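Local coordinates for succinoglycan biosynthesis protein (Bacillus cereus ATCC 14579, PDB 2QGM), which is of unconfirmed function but probably acts as a hydrolase related to erythromycin esterases, at residues Phe94-Lys98 with Ala147-Met152; Gly105-Met111 with Gly298-Trp304; Trp115-Leu119 with Trp255-Thr259; Leu121-Gln126 with Lys164-Ile168; Leu136-Tyr140 with Phe348-Ser352. Residues are numbered along the deposited sequence.

Interaction 1 (Phe94-Lys98 with Ala147-Met152); sequences FRLVK and AMIEWM
Two neighbouring helices on one face of the central mixed sheet meet here, helix 87-104 through F94-K98 and helix 143-157 through A147-M152. Both segments are regular alpha helix and run almost parallel: the axes lie 10.5 Å apart at closest approach and cross at -17°, with F94 CA 5.7 Å from M148 CA. F94 (chi1 t) slides its ring between the helices. Selenomethionine M148 covers one ring face, its CA 3.5 Å from the ring centroid in a CH-pi contact, and its CG is 3.5 Å from F94 CD1; F94 CZ reaches W151 CB at 3.5 Å. This is the helix layer of an alpha/beta fold: on the sheet side, V97, M148 and M152 also touch F109 of strand 108-111. V97 CG1 approaches M152 CE at 3.8 Å, and V97 CG2 lies 4.1 Å from M148 SE. Towards the C-terminal ends, the all-t chain of K98 runs across the W151 indole, CG 3.9 Å from the six-membered ring centroid and K98 CE 3.4 Å from W151 NE1.

Interaction 2 (Gly105-Met111 with Gly298-Trp304); sequences GFTNFAM and GGKTMVW
Strands 108-111 and 301-304 run parallel, their axes 4.8 Å apart at closest approach and inclined by 20°, in the register N108-T301, F109-M302, A110-V303 and M111-W304. T107 N (2.9 Å) and N108 N (3.0 Å) both donate to K300 O, M302 N to N108 O (2.9 Å), A110 N to M302 O (2.9 Å) and W304 N to A110 O (2.9 Å). Each segment starts at a positive-phi glycine just after a helix, G105 and G298; G299 has positive phi too, and a CB there would clash with T107 OG1. The pair lies inside the mixed sheet, where strand 166-171 flanks 108-111 on its other edge. K300 CB sits 3.6 Å from the F106 ring centroid, over its face, while K300 NZ bonds to M104 O. M302 (chi1 m) puts CG 3.5 Å from F106 CD1. F109 and W304, both chi1 t, meet obliquely, F109 CZ 3.5 Å from W304 CE3. Selenomethionine M111 lays CE over the W304 five-membered ring, 3.8 Å from its centroid.

Interaction 3 (Trp115-Leu119 with Trp255-Thr259); sequences WGNGL and WAKAT
W115 opens helix 115-127, which follows sheet strand 108-111 and here packs antiparallel against helix 253-269: the segment axes make 163° and come no closer than 12.0 Å, a wide spacing bridged by large side chains. The CA atoms of W115 and T259 are 7.7 Å apart, those of L119 and W255 8.7 Å. W115 (chi1 t, chi2 -91°), its CB directed at the partner, extends its indole across the gap. W115 NE1 donates to T259 OG1 at 3.1 Å, CZ2 rests 3.6 Å from A258 CB, and CH2 lies 3.8 Å from W255 CZ3, the six-membered rings oblique at 49°. One turn on, L119 (chi1 m, chi2 t) brings CD2 to 3.7 Å from W255 CE3. H289 and W292 of helix 276-297 meet the W115 and W255 rings, the latter edge-to-face, so a third helix joins the cluster. T259 OG1 (chi1 m) accepts from the indole and donates to W255 O at 2.7 Å, which fixes the hydroxyl's orientation in an otherwise apolar interface.

Interaction 4 (Leu121-Gln126 with Lys164-Ile168); sequences LNEYIQ and KIQFI
Helix 115-127 packs against the edge strand of the sheet, 166-171, within a beta-alpha-alpha-beta connection: strand 108-111 leads into this helix, then into helix 143-157, and the chain returns as 166-171 beside 108-111. L121-Q126 is helical; K164 and I165 are an extended lead-in to the strand Q166-I168. The axes run antiparallel at 165° and come within 7.4 Å, N122 CA being 4.7 Å from F167 CA. L121 and I125, one turn apart, both direct their CB atoms at the strand. L121 (chi1 m, chi2 t) sets CB over the face of the F167 ring, 3.8 Å from its centroid, and CD1 3.5 Å from F167 CZ. I125 adopts chi1 p, unlike the other helix residues here, and its CD1 lies 3.7 Å from F167 CB and 3.4 Å from I165 O. F167 (chi1 t) points towards the helix and also meets F109 edge-to-face. Q166 starts away from the helix, but chi1 m and chi2 m fold its amide back to N122. With chi1 t, N122 grips the strand twice: ND2 donates to Q166 OE1 at 3.3 Å, and OD1 accepts F167 N at 2.8 Å.

Interaction 5 (Leu136-Tyr140 with Phe348-Ser352); sequences LKLLY and FTLYS
The end of strand 346-350 and the residues after it face a tight turn in the loop between helices 115-127 and 143-157. F348, T349 and L350 are extended and form a two-stranded antiparallel sheet with strand 363-366, F348 pairing with D365 and L350 with T363. T349 (chi1 m) directs its CB at the loop, so CG2 comes 4.2 Å from L139 CD2, while its hydroxyl bonds to S442 OG. At L350 the CB points away; the backbone makes the approach, with CA 4.4 Å from L139 CD1 and 7.1 Å from L139 CA. Y351 leaves the strand, its phi/psi of -85/-86° breaking the extended course, and chi1 m swings the ring across to the loop. There Y351 CE2 lies 3.8 Å from L139 CG, CD2 of L139 covers one ring face, and Y351 CZ is 3.8 Å from L138 CB. The surface that receives it is a type II beta turn, K137 to Y140, closed by Y140 N donating to K137 O at 3.0 Å. L138 (-30/140°) and L139 (91/-32°) occupy its two central positions, L139 taking the positive phi as a leucine, and both direct CB towards the strand. No hydrogen bond crosses between the segments, and just 227 Å² is buried, so turn and strand end are held to each other by apolar contact, leucine against methyl and aromatic ring.

How the interactions relate
Interaction 2 lies within the sheet, and interactions 1 and 4 build on it. Helix residues of interaction 1 rest on its strands, M148 SE 3.3 Å from W304 CZ3 and M152 CE 3.4 Å from F109 CG. The strand of interaction 4 continues the sheet beside 108-111, F109 N lying 2.7 Å from Q166 O, and its helix meets interaction 1 where I149 CD1 is 3.7 Å from L121 CD2. Interaction 3 shares helix 115-127 with interaction 4, W255 CZ2 packing 3.6 Å from N122 ND2. Interaction 5, its centre about 24 Å from that of interaction 2, is linked to it by Y140 OH, 3.1 Å from W304 NE1 and also bonded to E81.

Interaction 1 (Phe94-Lys98 with Ala147-Met152)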
# COMPACT_ATOMS: atom_id res chain seq x y z
N PHE A 94 -11.52 3.39 -1.98
CA PHE A 94 -12.16 2.64 -3.06
C PHE A 94 -12.73 3.68 -4.05
O PHE A 94 -12.57 3.54 -5.26
CB PHE A 94 -13.25 1.75 -2.44
CG PHE A 94 -14.17 1.07 -3.43
CD1 PHE A 94 -13.87 0.98 -4.79
CD2 PHE A 94 -15.35 0.49 -2.96
CE1 PHE A 94 -14.75 0.33 -5.66
CE2 PHE A 94 -16.23 -0.16 -3.82
CZ PHE A 94 -15.93 -0.25 -5.18
N ARG A 95 -13.37 4.73 -3.53
CA ARG A 95 -13.91 5.76 -4.42
C ARG A 95 -12.77 6.38 -5.22
O ARG A 95 -12.88 6.55 -6.44
CB ARG A 95 -14.65 6.83 -3.61
CG ARG A 95 -15.21 7.98 -4.42
CD ARG A 95 -16.12 8.86 -3.56
NE ARG A 95 -16.44 10.13 -4.20
CZ ARG A 95 -17.27 10.27 -5.23
NH1 ARG A 95 -17.89 9.22 -5.75
NH2 ARG A 95 -17.48 11.48 -5.75
N LEU A 96 -11.66 6.69 -4.55
CA LEU A 96 -10.50 7.27 -5.21
C LEU A 96 -9.94 6.34 -6.29
O LEU A 96 -9.63 6.78 -7.39
CB LEU A 96 -9.40 7.57 -4.18
CG LEU A 96 -9.09 9.02 -3.78
CD1 LEU A 96 -10.30 9.92 -4.02
CD2 LEU A 96 -8.64 9.05 -2.32
N VAL A 97 -9.81 5.05 -5.97
CA VAL A 97 -9.31 4.07 -6.92
C VAL A 97 -10.23 4.04 -8.14
O VAL A 97 -9.77 4.11 -9.28
CB VAL A 97 -9.26 2.64 -6.27
CG1 VAL A 97 -8.98 1.58 -7.35
CG2 VAL A 97 -8.19 2.60 -5.18
N LYS A 98 -11.53 3.98 -7.90
CA LYS A 98 -12.48 3.95 -9.01
C LYS A 98 -12.32 5.18 -9.91
O LYS A 98 -12.39 5.07 -11.14
CB LYS A 98 -13.90 3.86 -8.47
CG LYS A 98 -14.92 3.44 -9.52
CD LYS A 98 -16.29 3.24 -8.90
CE LYS A 98 -17.29 2.80 -9.94
NZ LYS A 98 -18.66 2.75 -9.37
N ALA A 147 -15.64 -5.11 -1.26
CA ALA A 147 -16.55 -4.44 -2.20
C ALA A 147 -15.74 -3.86 -3.35
O ALA A 147 -16.19 -3.87 -4.49
CB ALA A 147 -17.32 -3.33 -1.49
N MSE A 148 -14.54 -3.37 -3.05
CA MSE A 148 -13.68 -2.80 -4.09
C MSE A 148 -13.16 -3.91 -5.00
O MSE A 148 -13.16 -3.75 -6.22
CB MSE A 148 -12.50 -2.05 -3.47
CG MSE A 148 -11.45 -1.57 -4.47
SE MSE A 148 -10.01 -0.68 -3.57
CE MSE A 148 -9.25 -2.18 -2.62
N ILE A 149 -12.74 -5.02 -4.42
CA ILE A 149 -12.24 -6.13 -5.20
C ILE A 149 -13.31 -6.63 -6.17
O ILE A 149 -13.02 -6.98 -7.31
CB ILE A 149 -11.76 -7.27 -4.29
CG1 ILE A 149 -10.61 -6.76 -3.42
CG2 ILE A 149 -11.34 -8.48 -5.12
CD1 ILE A 149 -10.09 -7.74 -2.39
N GLU A 150 -14.56 -6.63 -5.72
CA GLU A 150 -15.65 -7.07 -6.58
C GLU A 150 -15.84 -6.09 -7.74
O GLU A 150 -16.07 -6.50 -8.87
CB GLU A 150 -16.94 -7.21 -5.78
CG GLU A 150 -16.85 -8.32 -4.75
CD GLU A 150 -18.09 -8.42 -3.89
OE1 GLU A 150 -18.54 -7.36 -3.40
OE2 GLU A 150 -18.60 -9.54 -3.70
N TRP A 151 -15.72 -4.80 -7.45
CA TRP A 151 -15.85 -3.80 -8.51
C TRP A 151 -14.75 -4.01 -9.56
O TRP A 151 -14.99 -3.90 -10.76
CB TRP A 151 -15.72 -2.38 -7.96
CG TRP A 151 -15.54 -1.39 -9.06
CD1 TRP A 151 -16.49 -0.97 -9.94
CD2 TRP A 151 -14.30 -0.80 -9.48
NE1 TRP A 151 -15.92 -0.16 -10.90
CE2 TRP A 151 -14.58 -0.04 -10.64
CE3 TRP A 151 -12.99 -0.83 -9.00
CZ2 TRP A 151 -13.59 0.67 -11.33
CZ3 TRP A 151 -12.00 -0.13 -9.68
CH2 TRP A 151 -12.31 0.61 -10.83
N MSE A 152 -13.55 -4.31 -9.10
CA MSE A 152 -12.43 -4.54 -10.01
C MSE A 152 -12.75 -5.70 -10.96
O MSE A 152 -12.48 -5.64 -12.16
CB MSE A 152 -11.15 -4.84 -9.22
CG MSE A 152 -10.66 -3.67 -8.38
SE MSE A 152 -8.99 -4.05 -7.50
CE MSE A 152 -8.55 -2.22 -7.00

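Interaction 2 (Gly105-Met111 with Gly298-Trp304)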
# COMPACT_ATOMS: atom_id res chain seq x y z
N GLY A 105 -7.05 6.80 -16.28
CA GLY A 105 -6.27 5.73 -16.88
C GLY A 105 -5.32 4.95 -16.00
O GLY A 105 -4.27 4.51 -16.47
N PHE A 106 -5.65 4.78 -14.72
CA PHE A 106 -4.79 3.98 -13.85
C PHE A 106 -5.19 2.53 -14.06
O PHE A 106 -6.38 2.22 -14.16
CB PHE A 106 -4.92 4.44 -12.40
CG PHE A 106 -4.04 5.62 -12.06
CD1 PHE A 106 -2.80 5.42 -11.46
CD2 PHE A 106 -4.43 6.91 -12.42
CE1 PHE A 106 -1.95 6.51 -11.22
CE2 PHE A 106 -3.59 8.01 -12.18
CZ PHE A 106 -2.34 7.81 -11.58
N THR A 107 -4.21 1.65 -14.14
CA THR A 107 -4.47 0.24 -14.44
C THR A 107 -3.84 -0.81 -13.54
O THR A 107 -4.32 -1.93 -13.45
CB THR A 107 -4.03 -0.05 -15.88
OG1 THR A 107 -2.68 0.40 -16.04
CG2 THR A 107 -4.92 0.70 -16.87
N ASN A 108 -2.74 -0.44 -12.88
CA ASN A 108 -2.06 -1.39 -12.00
C ASN A 108 -2.40 -1.08 -10.55
O ASN A 108 -2.15 0.02 -10.06
CB ASN A 108 -0.55 -1.29 -12.18
CG ASN A 108 -0.13 -1.46 -13.62
OD1 ASN A 108 0.65 -0.67 -14.16
ND2 ASN A 108 -0.65 -2.50 -14.27
N PHE A 109 -2.97 -2.06 -9.86
CA PHE A 109 -3.31 -1.87 -8.46
C PHE A 109 -2.34 -2.69 -7.63
O PHE A 109 -2.48 -3.92 -7.53
CB PHE A 109 -4.75 -2.30 -8.20
CG PHE A 109 -5.20 -2.05 -6.79
CD1 PHE A 109 -5.49 -0.76 -6.35
CD2 PHE A 109 -5.29 -3.11 -5.88
CE1 PHE A 109 -5.86 -0.52 -5.02
CE2 PHE A 109 -5.66 -2.88 -4.55
CZ PHE A 109 -5.94 -1.58 -4.12
N ALA A 110 -1.35 -2.02 -7.04
CA ALA A 110 -0.32 -2.67 -6.21
C ALA A 110 -0.66 -2.46 -4.75
O ALA A 110 -0.61 -1.33 -4.24
CB ALA A 110 1.06 -2.08 -6.54
N MSE A 111 -1.01 -3.54 -4.06
CA MSE A 111 -1.43 -3.46 -2.66
C MSE A 111 -0.42 -4.04 -1.68
O MSE A 111 0.35 -4.93 -2.02
CB MSE A 111 -2.77 -4.20 -2.49
CG MSE A 111 -3.40 -4.09 -1.11
SE MSE A 111 -5.02 -5.13 -0.92
CE MSE A 111 -6.24 -3.72 -0.50
N GLY A 298 2.57 -1.27 -18.12
CA GLY A 298 2.32 0.06 -18.63
C GLY A 298 1.12 0.69 -17.97
O GLY A 298 0.70 0.26 -16.90
N GLY A 299 0.54 1.71 -18.61
CA GLY A 299 -0.61 2.38 -18.03
C GLY A 299 -0.13 3.25 -16.88
O GLY A 299 0.85 3.96 -17.03
N LYS A 300 -0.82 3.18 -15.75
CA LYS A 300 -0.44 3.96 -14.57
C LYS A 300 -0.61 3.08 -13.34
O LYS A 300 -1.44 2.17 -13.33
CB LYS A 300 -1.29 5.22 -14.45
CG LYS A 300 -1.14 6.19 -15.61
CD LYS A 300 -2.06 7.38 -15.40
CE LYS A 300 -1.88 8.43 -16.47
NZ LYS A 300 -2.91 9.49 -16.32
N THR A 301 0.16 3.37 -12.29
CA THR A 301 0.16 2.57 -11.07
C THR A 301 -0.27 3.22 -9.78
O THR A 301 0.15 4.33 -9.43
CB THR A 301 1.55 1.98 -10.84
OG1 THR A 301 1.93 1.25 -12.00
CG2 THR A 301 1.54 1.05 -9.63
N MSE A 302 -1.12 2.50 -9.05
CA MSE A 302 -1.61 2.95 -7.76
C MSE A 302 -0.98 2.07 -6.69
O MSE A 302 -0.93 0.85 -6.83
CB MSE A 302 -3.13 2.79 -7.70
CG MSE A 302 -3.92 3.60 -8.73
SE MSE A 302 -5.76 2.98 -8.84
CE MSE A 302 -5.43 1.40 -9.88
N VAL A 303 -0.48 2.70 -5.63
CA VAL A 303 0.11 1.95 -4.53
C VAL A 303 -0.77 2.16 -3.29
O VAL A 303 -0.87 3.26 -2.75
CB VAL A 303 1.55 2.41 -4.23
CG1 VAL A 303 2.11 1.68 -3.00
CG2 VAL A 303 2.43 2.14 -5.44
N TRP A 304 -1.44 1.09 -2.89
CA TRP A 304 -2.33 1.11 -1.73
C TRP A 304 -1.57 0.53 -0.55
O TRP A 304 -1.17 -0.63 -0.56
CB TRP A 304 -3.57 0.25 -2.02
CG TRP A 304 -4.52 0.08 -0.86
CD1 TRP A 304 -4.24 -0.44 0.37
CD2 TRP A 304 -5.93 0.36 -0.87
NE1 TRP A 304 -5.39 -0.51 1.12
CE2 TRP A 304 -6.44 -0.02 0.39
CE3 TRP A 304 -6.81 0.90 -1.82
CZ2 TRP A 304 -7.79 0.11 0.72
CZ3 TRP A 304 -8.15 1.04 -1.49
CH2 TRP A 304 -8.63 0.64 -0.23
O HOH W 1 -1.54 -1.98 -16.78

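Interaction 3 (Trp115-Leu119 with Trp255-Thr259)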
# COMPACT_ATOMS: atom_id res chain seq x y z
N TRP A 115 2.70 -11.24 -2.02
CA TRP A 115 2.81 -11.61 -3.43
C TRP A 115 1.85 -12.75 -3.80
O TRP A 115 1.05 -12.61 -4.73
CB TRP A 115 4.26 -12.02 -3.73
CG TRP A 115 4.47 -12.37 -5.16
CD1 TRP A 115 4.37 -13.61 -5.72
CD2 TRP A 115 4.70 -11.46 -6.24
NE1 TRP A 115 4.52 -13.52 -7.09
CE2 TRP A 115 4.73 -12.21 -7.43
CE3 TRP A 115 4.90 -10.07 -6.32
CZ2 TRP A 115 4.93 -11.63 -8.69
CZ3 TRP A 115 5.10 -9.49 -7.57
CH2 TRP A 115 5.11 -10.27 -8.74
N GLY A 116 1.93 -13.85 -3.06
CA GLY A 116 1.07 -15.00 -3.32
C GLY A 116 -0.42 -14.70 -3.29
O GLY A 116 -1.18 -15.20 -4.13
N ASN A 117 -0.84 -13.91 -2.31
CA ASN A 117 -2.25 -13.53 -2.18
C ASN A 117 -2.60 -12.68 -3.39
O ASN A 117 -3.71 -12.74 -3.91
CB ASN A 117 -2.46 -12.73 -0.90
CG ASN A 117 -2.45 -13.61 0.33
OD1 ASN A 117 -2.26 -13.13 1.45
ND2 ASN A 117 -2.69 -14.90 0.14
N GLY A 118 -1.63 -11.89 -3.84
CA GLY A 118 -1.84 -11.04 -5.00
C GLY A 118 -2.17 -11.85 -6.24
O GLY A 118 -3.06 -11.48 -7.00
N LEU A 119 -1.44 -12.95 -6.44
CA LEU A 119 -1.64 -13.84 -7.58
C LEU A 119 -3.09 -14.36 -7.60
O LEU A 119 -3.72 -14.41 -8.66
CB LEU A 119 -0.67 -15.04 -7.51
CG LEU A 119 0.84 -14.75 -7.57
CD1 LEU A 119 1.64 -16.05 -7.50
CD2 LEU A 119 1.17 -14.00 -8.86
N TRP A 255 4.72 -13.63 -15.18
CA TRP A 255 4.42 -13.86 -13.78
C TRP A 255 5.28 -14.93 -13.13
O TRP A 255 5.53 -14.88 -11.93
CB TRP A 255 2.93 -14.18 -13.59
CG TRP A 255 2.05 -12.99 -13.73
CD1 TRP A 255 1.26 -12.66 -14.81
CD2 TRP A 255 1.87 -11.92 -12.78
NE1 TRP A 255 0.62 -11.47 -14.59
CE2 TRP A 255 0.97 -10.99 -13.35
CE3 TRP A 255 2.38 -11.67 -11.51
CZ2 TRP A 255 0.57 -9.83 -12.69
CZ3 TRP A 255 1.99 -10.50 -10.84
CH2 TRP A 255 1.09 -9.60 -11.44
N ALA A 256 5.75 -15.90 -13.91
CA ALA A 256 6.61 -16.95 -13.37
C ALA A 256 7.96 -16.32 -13.01
O ALA A 256 8.50 -16.57 -11.92
CB ALA A 256 6.80 -18.06 -14.38
N LYS A 257 8.51 -15.53 -13.92
CA LYS A 257 9.78 -14.86 -13.68
C LYS A 257 9.67 -13.94 -12.46
O LYS A 257 10.54 -13.92 -11.59
CB LYS A 257 10.19 -14.03 -14.90
CG LYS A 257 11.44 -13.17 -14.69
CD LYS A 257 11.78 -12.34 -15.94
CE LYS A 257 13.08 -11.57 -15.73
NZ LYS A 257 13.50 -10.78 -16.93
N ALA A 258 8.58 -13.17 -12.41
CA ALA A 258 8.35 -12.23 -11.31
C ALA A 258 8.24 -12.94 -9.97
O ALA A 258 8.76 -12.45 -8.97
CB ALA A 258 7.09 -11.42 -11.57
N THR A 259 7.56 -14.08 -9.96
CA THR A 259 7.41 -14.85 -8.74
C THR A 259 8.75 -15.42 -8.29
O THR A 259 9.08 -15.40 -7.11
CB THR A 259 6.41 -16.00 -8.94
OG1 THR A 259 5.15 -15.46 -9.36
CG2 THR A 259 6.21 -16.78 -7.64

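Interaction 4 (Leu121-Gln126 with Lys164-Ile168)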
# COMPACT_ATOMS: atom_id res chain seq x y z
N LEU A 121 -5.70 -12.94 -5.97
CA LEU A 121 -6.64 -11.83 -6.10
C LEU A 121 -6.67 -11.39 -7.56
O LEU A 121 -7.73 -11.01 -8.08
CB LEU A 121 -6.23 -10.66 -5.20
CG LEU A 121 -6.67 -10.87 -3.75
CD1 LEU A 121 -5.86 -10.00 -2.81
CD2 LEU A 121 -8.16 -10.58 -3.63
N ASN A 122 -5.53 -11.46 -8.23
CA ASN A 122 -5.50 -11.06 -9.63
C ASN A 122 -6.31 -12.07 -10.43
O ASN A 122 -7.07 -11.69 -11.31
CB ASN A 122 -4.07 -10.96 -10.17
CG ASN A 122 -3.99 -10.14 -11.44
OD1 ASN A 122 -4.81 -9.24 -11.66
ND2 ASN A 122 -3.00 -10.42 -12.28
N GLU A 123 -6.17 -13.35 -10.10
CA GLU A 123 -6.93 -14.37 -10.82
C GLU A 123 -8.41 -14.11 -10.58
O GLU A 123 -9.23 -14.28 -11.49
CB GLU A 123 -6.56 -15.77 -10.32
CG GLU A 123 -7.21 -16.89 -11.12
CD GLU A 123 -6.77 -18.26 -10.66
OE1 GLU A 123 -5.56 -18.45 -10.43
OE2 GLU A 123 -7.64 -19.16 -10.53
N TYR A 124 -8.76 -13.71 -9.37
CA TYR A 124 -10.16 -13.41 -9.04
C TYR A 124 -10.71 -12.28 -9.90
O TYR A 124 -11.81 -12.39 -10.46
CB TYR A 124 -10.32 -13.02 -7.58
CG TYR A 124 -11.77 -12.72 -7.24
CD1 TYR A 124 -12.69 -13.74 -7.10
CD2 TYR A 124 -12.23 -11.40 -7.15
CE1 TYR A 124 -14.04 -13.48 -6.89
CE2 TYR A 124 -13.58 -11.13 -6.95
CZ TYR A 124 -14.48 -12.18 -6.82
OH TYR A 124 -15.83 -11.95 -6.60
N ILE A 125 -9.97 -11.17 -9.98
CA ILE A 125 -10.46 -10.04 -10.76
C ILE A 125 -10.36 -10.23 -12.27
O ILE A 125 -10.90 -9.43 -13.03
CB ILE A 125 -9.76 -8.70 -10.34
CG1 ILE A 125 -8.28 -8.71 -10.72
CG2 ILE A 125 -9.92 -8.49 -8.84
CD1 ILE A 125 -7.68 -7.30 -10.70
N GLN A 126 -9.68 -11.29 -12.72
CA GLN A 126 -9.57 -11.56 -14.16
C GLN A 126 -10.62 -12.59 -14.59
O GLN A 126 -11.22 -12.46 -15.66
CB GLN A 126 -8.19 -12.12 -14.53
CG GLN A 126 -7.02 -11.27 -14.09
CD GLN A 126 -6.96 -9.91 -14.76
OE1 GLN A 126 -6.31 -9.00 -14.25
NE2 GLN A 126 -7.62 -9.77 -15.91
N LYS A 164 -7.09 -4.27 -18.93
CA LYS A 164 -7.58 -4.75 -17.64
C LYS A 164 -6.76 -4.30 -16.43
O LYS A 164 -5.56 -4.06 -16.52
CB LYS A 164 -7.60 -6.28 -17.65
CG LYS A 164 -8.31 -6.89 -18.84
CD LYS A 164 -9.76 -6.42 -18.93
CE LYS A 164 -10.51 -7.20 -20.00
NZ LYS A 164 -9.88 -7.01 -21.33
N ILE A 165 -7.44 -4.18 -15.29
CA ILE A 165 -6.76 -3.79 -14.06
C ILE A 165 -5.95 -5.00 -13.63
O ILE A 165 -6.44 -6.13 -13.69
CB ILE A 165 -7.77 -3.48 -12.93
CG1 ILE A 165 -8.62 -2.26 -13.29
CG2 ILE A 165 -7.02 -3.22 -11.62
CD1 ILE A 165 -9.78 -2.04 -12.31
N GLN A 166 -4.71 -4.77 -13.22
CA GLN A 166 -3.85 -5.86 -12.76
C GLN A 166 -3.73 -5.70 -11.24
O GLN A 166 -3.53 -4.60 -10.74
CB GLN A 166 -2.46 -5.75 -13.40
CG GLN A 166 -2.45 -5.95 -14.92
CD GLN A 166 -2.92 -7.33 -15.33
OE1 GLN A 166 -2.49 -8.34 -14.78
NE2 GLN A 166 -3.81 -7.38 -16.33
N PHE A 167 -3.88 -6.81 -10.52
CA PHE A 167 -3.75 -6.76 -9.07
C PHE A 167 -2.37 -7.32 -8.75
O PHE A 167 -2.04 -8.43 -9.20
CB PHE A 167 -4.82 -7.62 -8.40
CG PHE A 167 -4.92 -7.39 -6.92
CD1 PHE A 167 -3.87 -7.77 -6.07
CD2 PHE A 167 -6.03 -6.76 -6.37
CE1 PHE A 167 -3.94 -7.51 -4.70
CE2 PHE A 167 -6.10 -6.50 -5.00
CZ PHE A 167 -5.06 -6.87 -4.16
N ILE A 168 -1.58 -6.56 -8.01
CA ILE A 168 -0.23 -6.98 -7.64
C ILE A 168 -0.07 -6.97 -6.12
O ILE A 168 -0.39 -5.97 -5.46
CB ILE A 168 0.85 -6.03 -8.22
CG1 ILE A 168 0.74 -5.95 -9.74
CG2 ILE A 168 2.24 -6.49 -7.80
CD1 ILE A 168 -0.09 -4.79 -10.22

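Interaction 5 (Leu136-Tyr140 with Phe348-Ser352)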
# COMPACT_ATOMS: atom_id res chain seq x y z
N LEU A 136 -7.07 -12.18 1.57
CA LEU A 136 -6.71 -10.96 2.29
C LEU A 136 -6.38 -11.30 3.74
O LEU A 136 -7.21 -11.84 4.46
CB LEU A 136 -7.88 -9.97 2.24
CG LEU A 136 -8.31 -9.54 0.84
CD1 LEU A 136 -9.67 -8.87 0.91
CD2 LEU A 136 -7.27 -8.61 0.24
N LYS A 137 -5.16 -10.98 4.17
CA LYS A 137 -4.77 -11.28 5.53
C LYS A 137 -5.50 -10.39 6.53
O LYS A 137 -5.80 -9.23 6.23
CB LYS A 137 -3.26 -11.15 5.67
CG LYS A 137 -2.48 -12.06 4.71
CD LYS A 137 -2.88 -13.54 4.81
CE LYS A 137 -4.00 -13.91 3.84
NZ LYS A 137 -4.25 -15.38 3.81
N LEU A 138 -5.78 -10.93 7.71
CA LEU A 138 -6.54 -10.23 8.75
C LEU A 138 -6.47 -8.71 8.83
O LEU A 138 -5.42 -8.09 8.68
CB LEU A 138 -6.26 -10.84 10.12
CG LEU A 138 -7.14 -12.05 10.43
CD1 LEU A 138 -6.86 -12.55 11.84
CD2 LEU A 138 -8.61 -11.67 10.28
N LEU A 139 -7.63 -8.14 9.09
CA LEU A 139 -7.87 -6.71 9.18
C LEU A 139 -8.26 -6.27 7.78
O LEU A 139 -9.06 -5.36 7.63
CB LEU A 139 -6.64 -5.91 9.68
CG LEU A 139 -6.19 -6.04 11.15
CD1 LEU A 139 -5.57 -4.72 11.58
CD2 LEU A 139 -7.36 -6.36 12.07
N TYR A 140 -7.73 -6.93 6.76
CA TYR A 140 -8.09 -6.56 5.39
C TYR A 140 -9.32 -7.24 4.78
O TYR A 140 -9.91 -6.70 3.84
CB TYR A 140 -6.89 -6.72 4.45
CG TYR A 140 -6.14 -5.42 4.23
CD1 TYR A 140 -6.16 -4.40 5.19
CD2 TYR A 140 -5.42 -5.20 3.07
CE1 TYR A 140 -5.48 -3.21 4.99
CE2 TYR A 140 -4.73 -4.00 2.86
CZ TYR A 140 -4.76 -3.01 3.83
OH TYR A 140 -4.09 -1.83 3.63
N PHE A 348 -11.65 2.54 15.79
CA PHE A 348 -11.11 1.80 14.66
C PHE A 348 -10.89 0.35 15.04
O PHE A 348 -10.84 -0.00 16.22
CB PHE A 348 -9.79 2.42 14.22
CG PHE A 348 -8.76 2.49 15.31
CD1 PHE A 348 -7.96 1.39 15.60
CD2 PHE A 348 -8.63 3.63 16.08
CE1 PHE A 348 -7.04 1.43 16.65
CE2 PHE A 348 -7.72 3.69 17.13
CZ PHE A 348 -6.92 2.59 17.41
N THR A 349 -10.75 -0.48 14.01
CA THR A 349 -10.52 -1.91 14.18
C THR A 349 -9.02 -2.14 14.30
O THR A 349 -8.24 -1.52 13.57
CB THR A 349 -11.01 -2.69 12.95
OG1 THR A 349 -12.42 -2.47 12.76
CG2 THR A 349 -10.75 -4.18 13.13
N LEU A 350 -8.62 -3.02 15.21
CA LEU A 350 -7.21 -3.33 15.39
C LEU A 350 -7.07 -4.68 16.09
O LEU A 350 -8.07 -5.33 16.39
CB LEU A 350 -6.50 -2.23 16.19
CG LEU A 350 -6.72 -2.00 17.70
CD1 LEU A 350 -8.17 -2.27 18.07
CD2 LEU A 350 -5.80 -2.88 18.51
N TYR A 351 -5.83 -5.10 16.34
CA TYR A 351 -5.57 -6.37 17.02
C TYR A 351 -5.61 -6.31 18.54
O TYR A 351 -6.64 -6.59 19.15
CB TYR A 351 -4.23 -6.92 16.58
CG TYR A 351 -4.30 -7.77 15.35
CD1 TYR A 351 -4.98 -8.98 15.36
CD2 TYR A 351 -3.67 -7.37 14.17
CE1 TYR A 351 -5.03 -9.78 14.23
CE2 TYR A 351 -3.71 -8.17 13.03
CZ TYR A 351 -4.40 -9.38 13.07
OH TYR A 351 -4.43 -10.18 11.96
N SER A 352 -4.48 -5.96 19.15
CA SER A 352 -4.40 -5.89 20.60
C SER A 352 -3.89 -4.53 21.09
O SER A 352 -3.36 -3.74 20.31
CB SER A 352 -3.49 -7.01 21.13
OG SER A 352 -4.02 -8.28 20.80